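Local coordinates for P22 protein (Trypanosoma brucei, PDB 3JV1) that acts as an accessory factor in mitochondrial RNA editing, specific for the cytochrome oxidase subunit II transcript, and belongs to the Mam33 family, at residues Thr11-Glu14 / Leu15-Arg19; Asp112-Ala115 / Glu116-Phe119; Leu154-Phe157 / Ile158-Ser162. One frame throughout, in Å; residues are numbered along the deposited sequence.

Overall arrangement
All three interactions are local, each made within one or two turns of chain, and they lie well separated: the centres of interactions 1 and 2 are about 39 Å apart, those of interactions 1 and 3 and of interactions 2 and 3 both about 26 Å. Interaction 3, on helix 152-181 against the antiparallel sheet, is the buried one and rests on aromatic rings. Interaction 1 belongs to helix 2-18, partly buried where it packs on the far part of that same C-terminal helix and elsewhere carrying charged side chains, one pair joined by a water. Interaction 2 is a surface contact built from polar capping groups at the start of helix 115-121, where subunits meet.

Interaction 1: Thr11-Glu14 / Leu15-Arg19; sequences TLRE and LEDER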
loop_
_atom_site.group_PDB
_atom_site.type_symbol
_atom_site.label_atom_id
_atom_site.label_comp_id
_atom_site.label_asym_id
_atom_site.label_seq_id
_atom_site.Cartn_x
_atom_site.Cartn_y
_atom_site.Cartn_z
ATOM N N THR A 11 -30.099 -6.285 -12.526
ATOM C CA THR A 11 -29.913 -5.584 -11.259
ATOM C C THR A 11 -31.249 -5.389 -10.535
ATOM O O THR A 11 -31.327 -5.511 -9.314
ATOM C CB THR A 11 -29.204 -4.211 -11.460
ATOM O OG1 THR A 11 -29.834 -3.490 -12.525
ATOM C CG2 THR A 11 -27.726 -4.420 -11.814
ATOM N N LEU A 12 -32.303 -5.093 -11.285
ATOM C CA LEU A 12 -33.613 -4.908 -10.686
ATOM C C LEU A 12 -34.067 -6.233 -10.071
ATOM O O LEU A 12 -34.572 -6.267 -8.954
ATOM C CB LEU A 12 -34.622 -4.442 -11.738
ATOM C CG LEU A 12 -36.046 -4.219 -11.223
ATOM C CD1 LEU A 12 -36.017 -3.231 -10.063
ATOM C CD2 LEU A 12 -36.937 -3.704 -12.355
ATOM N N ARG A 13 -33.875 -7.321 -10.806
ATOM C CA ARG A 13 -34.252 -8.644 -10.325
ATOM C C ARG A 13 -33.531 -8.977 -9.014
ATOM O O ARG A 13 -34.135 -9.478 -8.071
ATOM C CB ARG A 13 -33.920 -9.692 -11.389
ATOM C CG ARG A 13 -34.001 -11.138 -10.917
ATOM C CD ARG A 13 -33.741 -12.090 -12.074
ATOM N NE ARG A 13 -33.448 -13.444 -11.622
ATOM C CZ ARG A 13 -33.159 -14.456 -12.433
ATOM N NH1 ARG A 13 -33.123 -14.271 -13.744
ATOM N NH2 ARG A 13 -32.899 -15.652 -11.930
ATOM N N GLU A 14 -32.237 -8.694 -8.958
ATOM C CA GLU A 14 -31.468 -8.978 -7.759
ATOM C C GLU A 14 -31.956 -8.124 -6.600
ATOM O O GLU A 14 -32.118 -8.622 -5.493
ATOM C CB GLU A 14 -29.978 -8.750 -8.021
ATOM C CG GLU A 14 -29.058 -8.957 -6.817
ATOM C CD GLU A 14 -29.213 -10.316 -6.142
ATOM O OE1 GLU A 14 -29.879 -11.213 -6.708
ATOM O OE2 GLU A 14 -28.653 -10.481 -5.036
ATOM N N LEU A 15 -32.218 -6.846 -6.860
ATOM C CA LEU A 15 -32.697 -5.940 -5.817
ATOM C C LEU A 15 -34.008 -6.469 -5.237
ATOM O O LEU A 15 -34.202 -6.478 -4.020
ATOM C CB LEU A 15 -32.930 -4.532 -6.383
ATOM C CG LEU A 15 -32.580 -3.318 -5.507
ATOM C CD1 LEU A 15 -33.369 -2.111 -5.998
ATOM C CD2 LEU A 15 -32.901 -3.586 -4.041
ATOM N N GLU A 16 -34.907 -6.906 -6.113
ATOM C CA GLU A 16 -36.190 -7.436 -5.670
ATOM C C GLU A 16 -36.010 -8.736 -4.905
ATOM O O GLU A 16 -36.635 -8.926 -3.867
ATOM C CB GLU A 16 -37.124 -7.663 -6.861
ATOM C CG GLU A 16 -37.486 -6.389 -7.606
ATOM C CD GLU A 16 -38.450 -6.628 -8.755
ATOM O OE1 GLU A 16 -38.138 -7.452 -9.648
ATOM O OE2 GLU A 16 -39.523 -5.988 -8.768
ATOM N N ASP A 17 -35.161 -9.629 -5.408
ATOM C CA ASP A 17 -34.931 -10.904 -4.726
ATOM C C ASP A 17 -34.260 -10.698 -3.369
ATOM O O ASP A 17 -34.708 -11.231 -2.362
ATOM C CB ASP A 17 -34.062 -11.837 -5.580
ATOM C CG ASP A 17 -34.756 -12.284 -6.851
ATOM O OD1 ASP A 17 -35.961 -11.992 -7.007
ATOM O OD2 ASP A 17 -34.094 -12.927 -7.693
ATOM N N GLU A 18 -33.182 -9.924 -3.356
ATOM C CA GLU A 18 -32.443 -9.635 -2.130
ATOM C C GLU A 18 -33.369 -9.219 -0.981
ATOM O O GLU A 18 -33.295 -9.772 0.116
ATOM C CB GLU A 18 -31.417 -8.534 -2.402
ATOM C CG GLU A 18 -30.683 -8.017 -1.176
ATOM C CD GLU A 18 -29.826 -9.064 -0.479
ATOM O OE1 GLU A 18 -29.630 -10.171 -1.027
ATOM O OE2 GLU A 18 -29.332 -8.764 0.631
ATOM N N ARG A 19 -34.240 -8.250 -1.246
ATOM C CA ARG A 19 -35.181 -7.756 -0.242
ATOM C C ARG A 19 -36.113 -8.837 0.333
ATOM O O ARG A 19 -36.728 -8.635 1.382
ATOM C CB ARG A 19 -36.034 -6.630 -0.835
ATOM C CG ARG A 19 -35.266 -5.368 -1.195
ATOM C CD ARG A 19 -36.188 -4.365 -1.879
ATOM N NE ARG A 19 -35.506 -3.131 -2.264
ATOM C CZ ARG A 19 -36.047 -2.189 -3.034
ATOM N NH1 ARG A 19 -37.279 -2.339 -3.506
ATOM N NH2 ARG A 19 -35.360 -1.096 -3.336
HETATM O O HOH W 1 -32.651 -14.569 -9.321
#
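Arg13 and Asp17, one helical turn apart, form a polar pair joined by a water. The water accepts from Arg13 NE at 2.7 Å, lying in the guanidinium plane at its edge, and donates to Asp17 OD2, also at 2.7 Å. The gap from Arg13 NE to Asp17 OD2 is 4.0 Å, beyond a salt bridge, and the guanidinium and carboxylate planes are turned 64° apart. With CG trans to the backbone N (chi1 168°) and the chain extended as far as NE, Arg13 runs outward past the carboxylate, its CG 3.7 Å from Asp17 OD2. The long arginine reaches toward solvent, the short aspartate stays near the backbone, and the water spans the difference.

Among the acids, Glu14 OE2 and Glu18 OE1 approach to 4.1 Å. Both chains bend at chi2, and Arg21 makes salt bridges to these two oxygens, which probably offsets their repulsion. Glu14 OE2 also bonds Tyr170 OH, while Glu18 OE2 takes a bond from Gln167.

Helical backbone bonds underlie both groups, from Leu15 N to Thr11 O through Glu18 N to Glu14 O. Buried Thr11 turns its hydroxyl back to the carbonyls of Leu7 and Ser8.

These are i to i+4 pairs of a single helix, 2-18, which runs antiparallel to helix 152-181, with Thr11 on Ile177, Glu14 on Leu174 and Glu18 on Tyr170; Leu137 of the second subunit packs on Thr11 and Glu14.

Interaction 2: Asp112-Ala115 / Glu116-Phe119; sequences DTSA and EAQF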
loop_
_atom_site.group_PDB
_atom_site.type_symbol
_atom_site.label_atom_id
_atom_site.label_comp_id
_atom_site.label_asym_id
_atom_site.label_seq_id
_atom_site.Cartn_x
_atom_site.Cartn_y
_atom_site.Cartn_z
ATOM N N ASP A 112 -4.581 13.397 11.274
ATOM C CA ASP A 112 -4.598 13.607 9.836
ATOM C C ASP A 112 -4.741 12.269 9.125
ATOM O O ASP A 112 -3.936 11.364 9.325
ATOM C CB ASP A 112 -3.302 14.285 9.401
ATOM C CG ASP A 112 -3.385 14.866 8.007
ATOM O OD1 ASP A 112 -4.146 14.326 7.177
ATOM O OD2 ASP A 112 -2.674 15.859 7.743
ATOM N N THR A 113 -5.764 12.141 8.288
ATOM C CA THR A 113 -5.974 10.894 7.569
ATOM C C THR A 113 -5.639 10.974 6.075
ATOM O O THR A 113 -5.976 10.071 5.324
ATOM C CB THR A 113 -7.432 10.407 7.719
ATOM O OG1 THR A 113 -8.328 11.451 7.324
ATOM C CG2 THR A 113 -7.718 10.017 9.163
ATOM N N SER A 114 -4.976 12.041 5.639
ATOM C CA SER A 114 -4.621 12.167 4.224
ATOM C C SER A 114 -3.615 11.084 3.819
ATOM O O SER A 114 -2.982 10.476 4.670
ATOM C CB SER A 114 -4.033 13.550 3.948
ATOM O OG SER A 114 -2.791 13.723 4.601
ATOM N N ALA A 115 -3.471 10.840 2.521
ATOM C CA ALA A 115 -2.529 9.827 2.055
ATOM C C ALA A 115 -1.124 10.236 2.467
ATOM O O ALA A 115 -0.317 9.394 2.857
ATOM C CB ALA A 115 -2.612 9.675 0.545
ATOM N N GLU A 116 -0.845 11.535 2.395
ATOM C CA GLU A 116 0.463 12.059 2.778
ATOM C C GLU A 116 0.725 11.843 4.271
ATOM O O GLU A 116 1.830 11.469 4.662
ATOM C CB GLU A 116 0.568 13.548 2.443
ATOM C CG GLU A 116 1.907 14.154 2.836
ATOM C CD GLU A 116 3.091 13.372 2.270
ATOM O OE1 GLU A 116 4.190 13.454 2.857
ATOM O OE2 GLU A 116 2.923 12.684 1.235
ATOM N N ALA A 117 -0.287 12.075 5.103
ATOM C CA ALA A 117 -0.136 11.876 6.542
ATOM C C ALA A 117 0.137 10.405 6.836
ATOM O O ALA A 117 0.948 10.084 7.698
ATOM C CB ALA A 117 -1.389 12.330 7.280
ATOM N N GLN A 118 -0.545 9.510 6.127
ATOM C CA GLN A 118 -0.332 8.084 6.328
ATOM C C GLN A 118 1.105 7.693 6.030
ATOM O O GLN A 118 1.705 6.912 6.763
ATOM C CB GLN A 118 -1.231 7.246 5.423
ATOM C CG GLN A 118 -2.568 6.869 6.009
ATOM C CD GLN A 118 -3.541 8.008 5.981
ATOM O OE1 GLN A 118 -3.514 8.886 6.845
ATOM N NE2 GLN A 118 -4.405 8.017 4.972
ATOM N N PHE A 119 1.655 8.217 4.941
ATOM C CA PHE A 119 3.017 7.874 4.591
ATOM C C PHE A 119 4.018 8.341 5.645
ATOM O O PHE A 119 4.942 7.612 6.000
ATOM C CB PHE A 119 3.402 8.466 3.241
ATOM C CG PHE A 119 4.823 8.209 2.878
ATOM C CD1 PHE A 119 5.243 6.922 2.556
ATOM C CD2 PHE A 119 5.760 9.232 2.929
ATOM C CE1 PHE A 119 6.582 6.654 2.294
ATOM C CE2 PHE A 119 7.103 8.977 2.671
ATOM C CZ PHE A 119 7.515 7.681 2.351
#
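An Asx turn leading into a helix N-cap starts helix 115-121, with Ser114 at the cap position and Ala117 three residues on. Ser114 OG accepts from Ala117 N at 3.0 Å, with an N-H...O angle of 154°, and so satisfies an amide of the first turn that has no earlier helical carbonyl to meet. Chi1 of 66° sets OG between the backbone N and the carbonyl carbon, from where it reaches forward over the helix end. Serine suits the place because its short hydroxyl can accept there and still donate: OG gives its proton to Asp112 OD1.

That oxygen is gripped twice. Ser114 N meets it at 2.9 Å, nearly in line with the C-O bond, which closes the Asx turn; Ser114 OG comes from above the carboxylate plane, on the same face. Aspartate thus fixes both the turn and the capping hydroxyl, and its negative charge, near the helix N-terminus, would probably be stabilised by the dipole. The small methyl of Ala117 lies over that same face, its CB 3.3 Å from Asp112 CG.

At the subunit boundary Glu116 OE2 accepts from Ala115 N of the third subunit, and Ala115 of this chain packs on Phe119 of the second. Further along the turn, the backbone bond from Phe119 N to Ala115 O measures 3.1 Å.

Interaction 3: Leu154-Phe157 / Ile158-Ser162; sequences LANF and IDQFS
Phe157 and Phe161 both carry CG trans to the backbone N, with chi1 at 168° and -163°, so their rings leave the helix side by side and point the same way. The planes are 29° from parallel, but slid so far that the rings scarcely overlap, their centroids 5.3 Å apart. Over one face of the Phe157 ring lies the CB of Phe161: this CH-pi contact puts CB 4.0 Å from the centroid, displaced toward the rim. The outer end of the Phe157 ring, CZ, touches Phe161 CD1, close to where that ring joins its CB, at 3.5 Å. A pair of flat, wide residues one turn apart fills a buried side of the helix.

Ile158 turns its CG1 branch back along the helix, where CD1 lies 4.5 Å from Leu154 CG, extending the apolar surface with branched chains. On the more polar side, Asn156 OD1 comes to 2.6 Å from Gln160 NE2, but the angle is too poor for a hydrogen bond and the amide planes are almost perpendicular; Asp159 forms a salt bridge with Arg72.

The backbone keeps helical bonding throughout, shortest from Phe161 N to Phe157 O at 2.8 Å. Ser162 adds a second bond to a carbonyl: its OG donates to Ile158 O at 2.8 Å, while Ser162 N reaches the same oxygen from the opposite face.

Phe96 packs on Leu154 and Ile158, Met47 on Leu154 and Phe157, and Phe45 meets Phe161 edge-to-face. The arrangement is that of an amphipathic alpha-helix laid on an antiparallel sheet, here the C-terminal helix of a Mam33-family fold.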
loop_
_atom_site.group_PDB
_atom_site.type_symbol
_atom_site.label_atom_id
_atom_site.label_comp_id
_atom_site.label_asym_id
_atom_site.label_seq_id
_atom_site.Cartn_x
_atom_site.Cartn_y
_atom_site.Cartn_z
ATOM N N LEU A 154 -18.536 -2.822 22.426
ATOM C CA LEU A 154 -18.248 -1.967 21.283
ATOM C C LEU A 154 -17.801 -2.805 20.095
ATOM O O LEU A 154 -18.195 -2.546 18.962
ATOM C CB LEU A 154 -17.151 -0.966 21.631
ATOM C CG LEU A 154 -16.778 0.003 20.510
ATOM C CD1 LEU A 154 -17.982 0.914 20.218
ATOM C CD2 LEU A 154 -15.555 0.819 20.917
ATOM N N ALA A 155 -16.973 -3.810 20.356
ATOM C CA ALA A 155 -16.486 -4.679 19.293
ATOM C C ALA A 155 -17.685 -5.363 18.664
ATOM O O ALA A 155 -17.761 -5.534 17.448
ATOM C CB ALA A 155 -15.527 -5.716 19.858
ATOM N N ASN A 156 -18.628 -5.742 19.514
ATOM C CA ASN A 156 -19.840 -6.409 19.079
ATOM C C ASN A 156 -20.683 -5.464 18.227
ATOM O O ASN A 156 -21.273 -5.882 17.230
ATOM C CB ASN A 156 -20.625 -6.871 20.304
ATOM C CG ASN A 156 -21.607 -7.965 19.984
ATOM O OD1 ASN A 156 -22.717 -7.709 19.517
ATOM N ND2 ASN A 156 -21.199 -9.203 20.221
ATOM N N PHE A 157 -20.742 -4.193 18.622
ATOM C CA PHE A 157 -21.499 -3.206 17.865
ATOM C C PHE A 157 -20.883 -2.980 16.488
ATOM O O PHE A 157 -21.594 -2.771 15.515
ATOM C CB PHE A 157 -21.546 -1.859 18.583
ATOM C CG PHE A 157 -22.075 -0.744 17.719
ATOM C CD1 PHE A 157 -23.439 -0.587 17.521
ATOM C CD2 PHE A 157 -21.202 0.109 17.056
ATOM C CE1 PHE A 157 -23.927 0.404 16.674
ATOM C CE2 PHE A 157 -21.677 1.096 16.211
ATOM C CZ PHE A 157 -23.043 1.246 16.018
ATOM N N ILE A 158 -19.558 -3.001 16.417
ATOM C CA ILE A 158 -18.865 -2.797 15.156
ATOM C C ILE A 158 -19.195 -3.872 14.116
ATOM O O ILE A 158 -19.384 -3.554 12.943
ATOM C CB ILE A 158 -17.334 -2.725 15.386
ATOM C CG1 ILE A 158 -16.991 -1.386 16.040
ATOM C CG2 ILE A 158 -16.582 -2.893 14.071
ATOM C CD1 ILE A 158 -15.549 -1.233 16.412
ATOM N N ASP A 159 -19.253 -5.135 14.538
ATOM C CA ASP A 159 -19.577 -6.227 13.616
ATOM C C ASP A 159 -21.015 -6.076 13.160
ATOM O O ASP A 159 -21.312 -6.121 11.965
ATOM C CB ASP A 159 -19.425 -7.599 14.283
ATOM C CG ASP A 159 -17.981 -8.028 14.432
ATOM O OD1 ASP A 159 -17.191 -7.807 13.488
ATOM O OD2 ASP A 159 -17.638 -8.607 15.489
ATOM N N GLN A 160 -21.910 -5.910 14.126
ATOM C CA GLN A 160 -23.326 -5.741 13.830
ATOM C C GLN A 160 -23.588 -4.544 12.917
ATOM O O GLN A 160 -24.323 -4.660 11.934
ATOM C CB GLN A 160 -24.122 -5.588 15.126
ATOM C CG GLN A 160 -24.550 -6.905 15.754
ATOM C CD GLN A 160 -25.212 -6.719 17.114
ATOM O OE1 GLN A 160 -26.049 -5.835 17.299
ATOM N NE2 GLN A 160 -24.843 -7.566 18.069
ATOM N N PHE A 161 -22.991 -3.396 13.230
ATOM C CA PHE A 161 -23.204 -2.223 12.393
ATOM C C PHE A 161 -22.635 -2.427 10.985
ATOM O O PHE A 161 -23.240 -2.022 10.003
ATOM C CB PHE A 161 -22.572 -0.974 13.016
ATOM C CG PHE A 161 -23.088 0.303 12.427
ATOM C CD1 PHE A 161 -24.322 0.811 12.820
ATOM C CD2 PHE A 161 -22.382 0.963 11.431
ATOM C CE1 PHE A 161 -24.847 1.956 12.230
ATOM C CE2 PHE A 161 -22.896 2.109 10.830
ATOM C CZ PHE A 161 -24.132 2.605 11.230
ATOM N N SER A 162 -21.466 -3.051 10.898
ATOM C CA SER A 162 -20.833 -3.303 9.608
ATOM C C SER A 162 -21.687 -4.193 8.718
ATOM O O SER A 162 -21.779 -3.961 7.521
ATOM C CB SER A 162 -19.455 -3.944 9.800
ATOM O OG SER A 162 -18.512 -3.002 10.288
#